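Local coordinates for protein probable M18 family aminopeptidase 1 (PDB 2GLF) that probably acts as a metal-dependent aminopeptidase that removes residues from the N-terminal end of peptides, at residues 90-95 with 324-329; 246-251 with 429-434; 330-335 with 420-425. All blocks are in the same frame, centred on the assembly; numbering follows the deposited sequence.

Contact 1 of 3, residues 90-95 with 324-329; sequences VAHIDS and SGDVCA. With MN (manganese (II) ion), chain E.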
# COMPACT_ATOMS: atom_id res chain seq x y z
N VAL A 90 37.53 -6.75 33.99
CA VAL A 90 36.32 -7.54 34.18
C VAL A 90 35.70 -8.02 32.89
O VAL A 90 35.78 -7.35 31.86
CB VAL A 90 35.26 -6.74 34.95
CG1 VAL A 90 35.80 -6.33 36.29
CG2 VAL A 90 34.85 -5.51 34.15
N ALA A 91 35.08 -9.19 32.95
CA ALA A 91 34.42 -9.79 31.79
C ALA A 91 33.21 -10.62 32.21
O ALA A 91 32.95 -10.79 33.40
CB ALA A 91 35.41 -10.64 31.02
N HIS A 92 32.48 -11.13 31.23
CA HIS A 92 31.31 -11.96 31.52
C HIS A 92 31.51 -13.35 30.91
O HIS A 92 32.14 -13.50 29.86
CB HIS A 92 30.02 -11.30 31.01
CG HIS A 92 29.88 -11.25 29.52
ND1 HIS A 92 29.27 -12.25 28.79
CD2 HIS A 92 30.20 -10.28 28.63
CE1 HIS A 92 29.21 -11.89 27.52
NE2 HIS A 92 29.77 -10.70 27.39
N ILE A 93 31.00 -14.37 31.59
CA ILE A 93 31.17 -15.72 31.11
C ILE A 93 29.88 -16.37 30.64
O ILE A 93 29.86 -17.57 30.36
CB ILE A 93 31.84 -16.60 32.19
CG1 ILE A 93 31.09 -16.50 33.51
CG2 ILE A 93 33.28 -16.16 32.39
CD1 ILE A 93 31.68 -17.35 34.61
N ASP A 94 28.81 -15.60 30.53
CA ASP A 94 27.56 -16.15 30.02
C ASP A 94 27.54 -15.85 28.52
O ASP A 94 28.11 -14.85 28.08
CB ASP A 94 26.35 -15.51 30.71
CG ASP A 94 26.26 -14.02 30.45
OD1 ASP A 94 25.15 -13.55 30.11
OD2 ASP A 94 27.29 -13.32 30.60
N SER A 95 26.90 -16.71 27.74
CA SER A 95 26.82 -16.51 26.29
C SER A 95 25.45 -16.87 25.74
O SER A 95 24.75 -17.71 26.30
CB SER A 95 27.86 -17.38 25.58
OG SER A 95 29.16 -16.91 25.80
N SER A 324 37.18 -2.81 31.12
CA SER A 324 36.00 -3.59 30.76
C SER A 324 36.41 -4.51 29.61
O SER A 324 36.51 -4.07 28.46
CB SER A 324 34.89 -2.64 30.31
OG SER A 324 33.72 -3.36 29.95
N GLY A 325 36.66 -5.78 29.91
CA GLY A 325 37.08 -6.71 28.88
C GLY A 325 35.96 -7.38 28.10
O GLY A 325 35.40 -8.38 28.55
N ASP A 326 35.63 -6.82 26.94
CA ASP A 326 34.58 -7.38 26.09
C ASP A 326 34.98 -7.19 24.62
O ASP A 326 35.81 -6.34 24.30
CB ASP A 326 33.24 -6.71 26.38
CG ASP A 326 32.05 -7.61 26.03
OD1 ASP A 326 30.92 -7.28 26.42
OD2 ASP A 326 32.25 -8.64 25.36
N VAL A 327 34.40 -7.99 23.74
CA VAL A 327 34.72 -7.96 22.31
C VAL A 327 33.98 -6.90 21.51
O VAL A 327 32.89 -6.47 21.88
CB VAL A 327 34.39 -9.31 21.66
CG1 VAL A 327 35.16 -10.43 22.35
CG2 VAL A 327 32.90 -9.56 21.75
N CYS A 328 34.58 -6.48 20.41
CA CYS A 328 33.96 -5.50 19.53
C CYS A 328 33.77 -6.21 18.19
O CYS A 328 34.13 -7.38 18.05
CB CYS A 328 34.85 -4.26 19.36
SG CYS A 328 36.51 -4.63 18.76
N ALA A 329 33.22 -5.50 17.21
CA ALA A 329 32.97 -6.09 15.90
C ALA A 329 34.01 -5.67 14.89
O ALA A 329 34.27 -4.49 14.70
CB ALA A 329 31.58 -5.68 15.42
MN MN E . 29.98 -9.39 25.34
O HOH W 1 30.56 -8.48 23.24
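The two-metal site starts where H92 and D326 share a manganese ion (chain E). H92 ends strand 87-92, and D326 lies at the break in the parallel neighbour 321-329. H92 NE2 is 2.4 Å from the metal. D326 binds with both oxygens, OD1 at 2.5 Å from manganese and OD2 at 2.4 Å. D326 OD1 sits near the plane of the H92 ring, at its edge. Ring and carboxylate planes are 78° apart. On the far side of the ring, ND1 makes weak hydrogen bonds to D94 O and D94 OD2. D326 OD2 also accepts from V327 N (2.8 Å), which meets it on the anti side. In the strand pairing just before the ligands, G325 N donates to V90 O at 2.7 Å. A91 CB packs on G325 O at 3.3 Å. The parallel pairing of V90 with S324 brings the two ligand-bearing chains side by side. A water and OD1 of D249 complete the ligands of the ion. D326 is gripped by both metal and backbone. The metal takes H92 NE2 while D94 takes ND1 through weak bonds, which probably limits turning of the ring.

Contact 2 of 3, residues 246-251 with 429-434; sequences YGQDDR and EISSKA. With MN (manganese (II) ion), chain F; MN (manganese (II) ion), chain E.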
# COMPACT_ATOMS: atom_id res chain seq x y z
N TYR A 246 32.49 -21.36 19.60
CA TYR A 246 31.27 -20.85 20.19
C TYR A 246 31.55 -20.19 21.53
O TYR A 246 32.38 -20.66 22.31
CB TYR A 246 30.27 -21.98 20.43
CG TYR A 246 29.21 -21.63 21.45
CD1 TYR A 246 28.14 -20.81 21.11
CD2 TYR A 246 29.30 -22.09 22.76
CE1 TYR A 246 27.19 -20.46 22.04
CE2 TYR A 246 28.36 -21.73 23.70
CZ TYR A 246 27.30 -20.92 23.34
OH TYR A 246 26.34 -20.58 24.27
N GLY A 247 30.85 -19.09 21.78
CA GLY A 247 30.98 -18.40 23.04
C GLY A 247 32.23 -17.58 23.20
O GLY A 247 32.58 -17.20 24.32
N GLN A 248 32.91 -17.31 22.10
CA GLN A 248 34.11 -16.49 22.20
C GLN A 248 33.70 -15.13 22.72
O GLN A 248 34.54 -14.38 23.24
CB GLN A 248 34.80 -16.36 20.85
CG GLN A 248 35.77 -17.49 20.59
CD GLN A 248 36.55 -17.30 19.31
OE1 GLN A 248 35.99 -17.37 18.22
NE2 GLN A 248 37.85 -17.06 19.45
N ASP A 249 32.41 -14.82 22.61
CA ASP A 249 31.93 -13.54 23.10
C ASP A 249 32.19 -13.49 24.60
O ASP A 249 31.41 -13.98 25.41
CB ASP A 249 30.44 -13.33 22.85
CG ASP A 249 29.98 -11.91 23.21
OD1 ASP A 249 30.48 -11.34 24.21
OD2 ASP A 249 29.10 -11.37 22.51
N ASP A 250 33.35 -12.92 24.90
CA ASP A 250 33.88 -12.69 26.23
C ASP A 250 34.59 -13.78 27.00
O ASP A 250 35.23 -13.48 28.00
CB ASP A 250 32.84 -12.04 27.10
CG ASP A 250 33.39 -10.81 27.77
OD1 ASP A 250 34.10 -10.05 27.06
OD2 ASP A 250 33.13 -10.60 28.96
N ARG A 251 34.48 -15.03 26.58
CA ARG A 251 35.23 -16.04 27.30
C ARG A 251 36.65 -15.85 26.77
O ARG A 251 37.62 -16.31 27.36
CB ARG A 251 34.72 -17.46 27.02
CG ARG A 251 33.27 -17.66 27.45
CD ARG A 251 32.96 -19.08 27.88
NE ARG A 251 31.64 -19.13 28.48
CZ ARG A 251 30.52 -19.42 27.82
NH1 ARG A 251 30.57 -19.70 26.53
NH2 ARG A 251 29.36 -19.41 28.45
N GLU A 429 31.72 -18.13 16.36
CA GLU A 429 32.36 -16.83 16.22
C GLU A 429 33.81 -16.98 15.76
O GLU A 429 34.43 -18.01 15.97
CB GLU A 429 32.30 -16.07 17.54
CG GLU A 429 30.89 -15.93 18.09
CD GLU A 429 30.84 -15.28 19.46
OE1 GLU A 429 31.70 -15.61 20.31
OE2 GLU A 429 29.94 -14.44 19.69
N ILE A 430 34.33 -15.93 15.13
CA ILE A 430 35.69 -15.93 14.62
C ILE A 430 36.52 -14.79 15.22
O ILE A 430 36.07 -13.65 15.29
CB ILE A 430 35.70 -15.80 13.05
CG1 ILE A 430 36.03 -17.15 12.40
CG2 ILE A 430 36.74 -14.80 12.60
CD1 ILE A 430 35.01 -18.21 12.62
N SER A 431 37.73 -15.13 15.66
CA SER A 431 38.65 -14.15 16.24
C SER A 431 40.04 -14.44 15.68
O SER A 431 40.27 -15.50 15.11
CB SER A 431 38.69 -14.28 17.76
OG SER A 431 39.29 -15.51 18.15
N SER A 432 40.95 -13.49 15.83
CA SER A 432 42.32 -13.65 15.34
C SER A 432 43.24 -14.21 16.43
O SER A 432 43.13 -13.84 17.59
CB SER A 432 42.85 -12.29 14.87
OG SER A 432 44.25 -12.33 14.66
N LYS A 433 44.14 -15.12 16.06
CA LYS A 433 45.08 -15.69 17.02
C LYS A 433 46.01 -14.58 17.50
O LYS A 433 46.38 -14.53 18.67
CB LYS A 433 45.92 -16.80 16.40
CG LYS A 433 45.20 -18.10 16.19
CD LYS A 433 46.09 -19.11 15.51
CE LYS A 433 45.36 -20.42 15.30
NZ LYS A 433 46.25 -21.42 14.65
N ALA A 434 46.40 -13.70 16.58
CA ALA A 434 47.29 -12.59 16.91
C ALA A 434 46.62 -11.64 17.91
O ALA A 434 47.27 -11.17 18.85
CB ALA A 434 47.68 -11.83 15.64
MN MN F . 27.24 -10.44 23.74
MN MN E . 29.98 -9.39 25.34
O HOH W 1 30.56 -8.48 23.24
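E429 reaches the start of helix 248-263 because its CG is anti to the carbonyl carbon (chi1 -55°) and the chain is extended beyond CG (chi2 175°). D249 CG is anti to its own backbone N (chi1 -172°), which sends the carboxylate toward the metals. The head of E429 meets the first turn of the helix. E429 OE1 lies 2.5 Å from D249 N, a weak hydrogen bond whose geometry is doubtful. OE1 of E429 is also 2.7 Å from Q248 N. E429 OE2 packs on D249 CB at 3.4 Å. Its stronger partner is H425 N, so the carboxylate joins the helix start to the loop that carries a metal ligand. Beyond that, D249 OD1 binds one manganese ion (chain E) at 2.3 Å, and D249 OD2 binds the other (chain F) at 2.4 Å. The OD2 of D249 is 4.3 Å from OE2 of E429. The two metals would probably ease any repulsion between these like charges. Q248 leaves its helix toward strand 429-432, extended beyond CG, and its amide end lies among E429 O and S431 OG. An alanine in place of Q248 would probably leave E429 O and S431 OG without this polar neighbour and open a gap between helix and strand. G247 holds the N-cap position of the helix. Further on, S432 caps helix 433-449, where its OG accepts a weak bond from A434 N. Within this chain, strand 429-432 is an edge of a small antiparallel sheet next to strand 242-245, which leads into the helix of D249. A carboxylate bridging two metal ions, as D249 does here, is the hallmark of dinuclear metallo-aminopeptidase sites such as those of the M18 family.

Contact 3 of 3, residues 330-335 with 420-425; sequences AVNPPY and ALLGMH. With MN (manganese (II) ion), chain F.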
# COMPACT_ATOMS: atom_id res chain seq x y z
N ALA A 330 34.63 -6.65 14.24
CA ALA A 330 35.64 -6.38 13.22
C ALA A 330 34.88 -6.15 11.91
O ALA A 330 33.70 -6.49 11.83
CB ALA A 330 36.57 -7.56 13.10
N VAL A 331 35.53 -5.58 10.90
CA VAL A 331 34.79 -5.36 9.66
C VAL A 331 34.63 -6.68 8.93
O VAL A 331 35.59 -7.44 8.76
CB VAL A 331 35.49 -4.35 8.70
CG1 VAL A 331 35.70 -3.02 9.41
CG2 VAL A 331 36.79 -4.90 8.21
N ASN A 332 33.40 -6.96 8.53
CA ASN A 332 33.04 -8.17 7.80
C ASN A 332 32.89 -7.66 6.37
O ASN A 332 31.83 -7.16 5.98
CB ASN A 332 31.71 -8.69 8.36
CG ASN A 332 31.45 -10.12 7.99
OD1 ASN A 332 30.90 -10.87 8.79
ND2 ASN A 332 31.81 -10.51 6.78
N PRO A 333 33.95 -7.78 5.56
CA PRO A 333 33.97 -7.32 4.17
C PRO A 333 32.62 -7.16 3.45
O PRO A 333 32.20 -6.03 3.15
CB PRO A 333 34.89 -8.33 3.49
CG PRO A 333 35.89 -8.58 4.55
CD PRO A 333 35.04 -8.75 5.79
N PRO A 334 31.90 -8.26 3.17
CA PRO A 334 30.61 -8.14 2.48
C PRO A 334 29.63 -7.15 3.12
O PRO A 334 28.74 -6.63 2.44
CB PRO A 334 30.07 -9.57 2.49
CG PRO A 334 30.68 -10.15 3.75
CD PRO A 334 32.10 -9.64 3.67
N TYR A 335 29.80 -6.90 4.41
CA TYR A 335 28.93 -5.99 5.14
C TYR A 335 29.70 -4.81 5.72
O TYR A 335 29.32 -4.25 6.75
CB TYR A 335 28.22 -6.74 6.27
CG TYR A 335 27.71 -8.10 5.86
CD1 TYR A 335 28.35 -9.26 6.29
CD2 TYR A 335 26.60 -8.23 5.03
CE1 TYR A 335 27.90 -10.51 5.90
CE2 TYR A 335 26.13 -9.48 4.64
CZ TYR A 335 26.79 -10.62 5.08
OH TYR A 335 26.35 -11.87 4.70
N ALA A 420 38.51 -7.94 18.33
CA ALA A 420 37.40 -7.79 17.39
C ALA A 420 36.96 -9.15 16.87
O ALA A 420 37.80 -10.00 16.56
CB ALA A 420 37.83 -6.90 16.22
N LEU A 421 35.65 -9.36 16.76
CA LEU A 421 35.13 -10.64 16.28
C LEU A 421 34.26 -10.52 15.03
O LEU A 421 33.66 -9.48 14.76
CB LEU A 421 34.28 -11.34 17.35
CG LEU A 421 34.83 -11.72 18.72
CD1 LEU A 421 33.77 -12.50 19.45
CD2 LEU A 421 36.09 -12.54 18.58
N LEU A 422 34.19 -11.62 14.30
CA LEU A 422 33.38 -11.72 13.10
C LEU A 422 32.27 -12.71 13.44
O LEU A 422 32.53 -13.77 14.00
CB LEU A 422 34.24 -12.25 11.95
CG LEU A 422 34.58 -11.24 10.85
CD1 LEU A 422 34.89 -9.88 11.44
CD2 LEU A 422 35.75 -11.76 10.04
N GLY A 423 31.03 -12.35 13.14
CA GLY A 423 29.92 -13.23 13.44
C GLY A 423 29.63 -13.35 14.93
O GLY A 423 29.37 -14.44 15.44
N MSE A 424 29.69 -12.23 15.64
CA MSE A 424 29.43 -12.24 17.07
C MSE A 424 28.02 -12.81 17.32
O MSE A 424 27.09 -12.54 16.56
CB MSE A 424 29.54 -10.82 17.63
CG MSE A 424 29.72 -10.75 19.15
SE MSE A 424 29.91 -8.92 19.81
CE MSE A 424 28.40 -8.85 21.03
N HIS A 425 27.89 -13.61 18.37
CA HIS A 425 26.63 -14.26 18.77
C HIS A 425 26.22 -15.47 17.94
O HIS A 425 25.25 -16.14 18.28
CB HIS A 425 25.48 -13.26 18.81
CG HIS A 425 25.50 -12.39 20.03
ND1 HIS A 425 24.38 -11.74 20.49
CD2 HIS A 425 26.50 -12.08 20.88
CE1 HIS A 425 24.68 -11.07 21.59
NE2 HIS A 425 25.97 -11.26 21.85
MN MN F . 27.24 -10.44 23.74
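The flat amide end of N332 comes up to the side chain of L422, while N332 CB lies in plane at an edge of the Y335 ring. One face of that ring is covered by P334, whose CB stands 4.1 Å above the plane of Y335, over its centre. The other flat group is the H425 imidazole. Its NE2 binds a manganese ion (chain F) at 2.4 Å, and its ND1 is hydrogen-bonded to G121 O. H167 of a neighbouring subunit packs against the H425 ring edge-to-face.

Between these groups the segments meet through small apolar side chains. A330 CB touches A420 CB at 3.4 Å and L422 CD1 at 3.3 Å. CD1 of L422 also approaches V331 O at 3.7 Å. The A330 methyl therefore sits against both A420 and the CD1 branch of L422. One backbone hydrogen bond supports the packing. A330 N donates to L421 O at 3.0 Å, and the bond is nearly straight (171°). L421 is also bonded through its backbone to C328, so the pairing of strand 321-329 with strand 414-421 runs one step past the end of the first strand.

The backbone of L422 is bonded in turn to I430 of strand 429-432. After L422 the chain passes through G423, whose phi is positive, and M424, a selenomethionine, to H425. N332, P334 and L422 also pack on the neighbouring subunit, so the region is part of a subunit interface. The contact joins the loop after strand 321-329 to the end of its parallel neighbour 414-421, from which the chain runs on to H425 of the dinuclear metal site, where H425 serves with D249 and E279.

From the N terminus, residues 90-95 come first, then 246-251. Contact 1 closes its loop when 324-329 returns to 90-95. By then contact 2 has opened at 246-251, so the two cross. Residues 330-335 follow directly and open contact 3, which is in series with contact 1. It closes at 420-425, before 429-434 ends contact 2, so contact 3 lies wholly within the span of contact 2. Contacts 1 and 3 tie strand 321-329 to its neighbours 87-92 and 414-421 in the mixed sheet. Contact 2 joins helix 248-263 to the small antiparallel sheet. Contacts 1 and 2 share one manganese ion, and contacts 2 and 3 share the other.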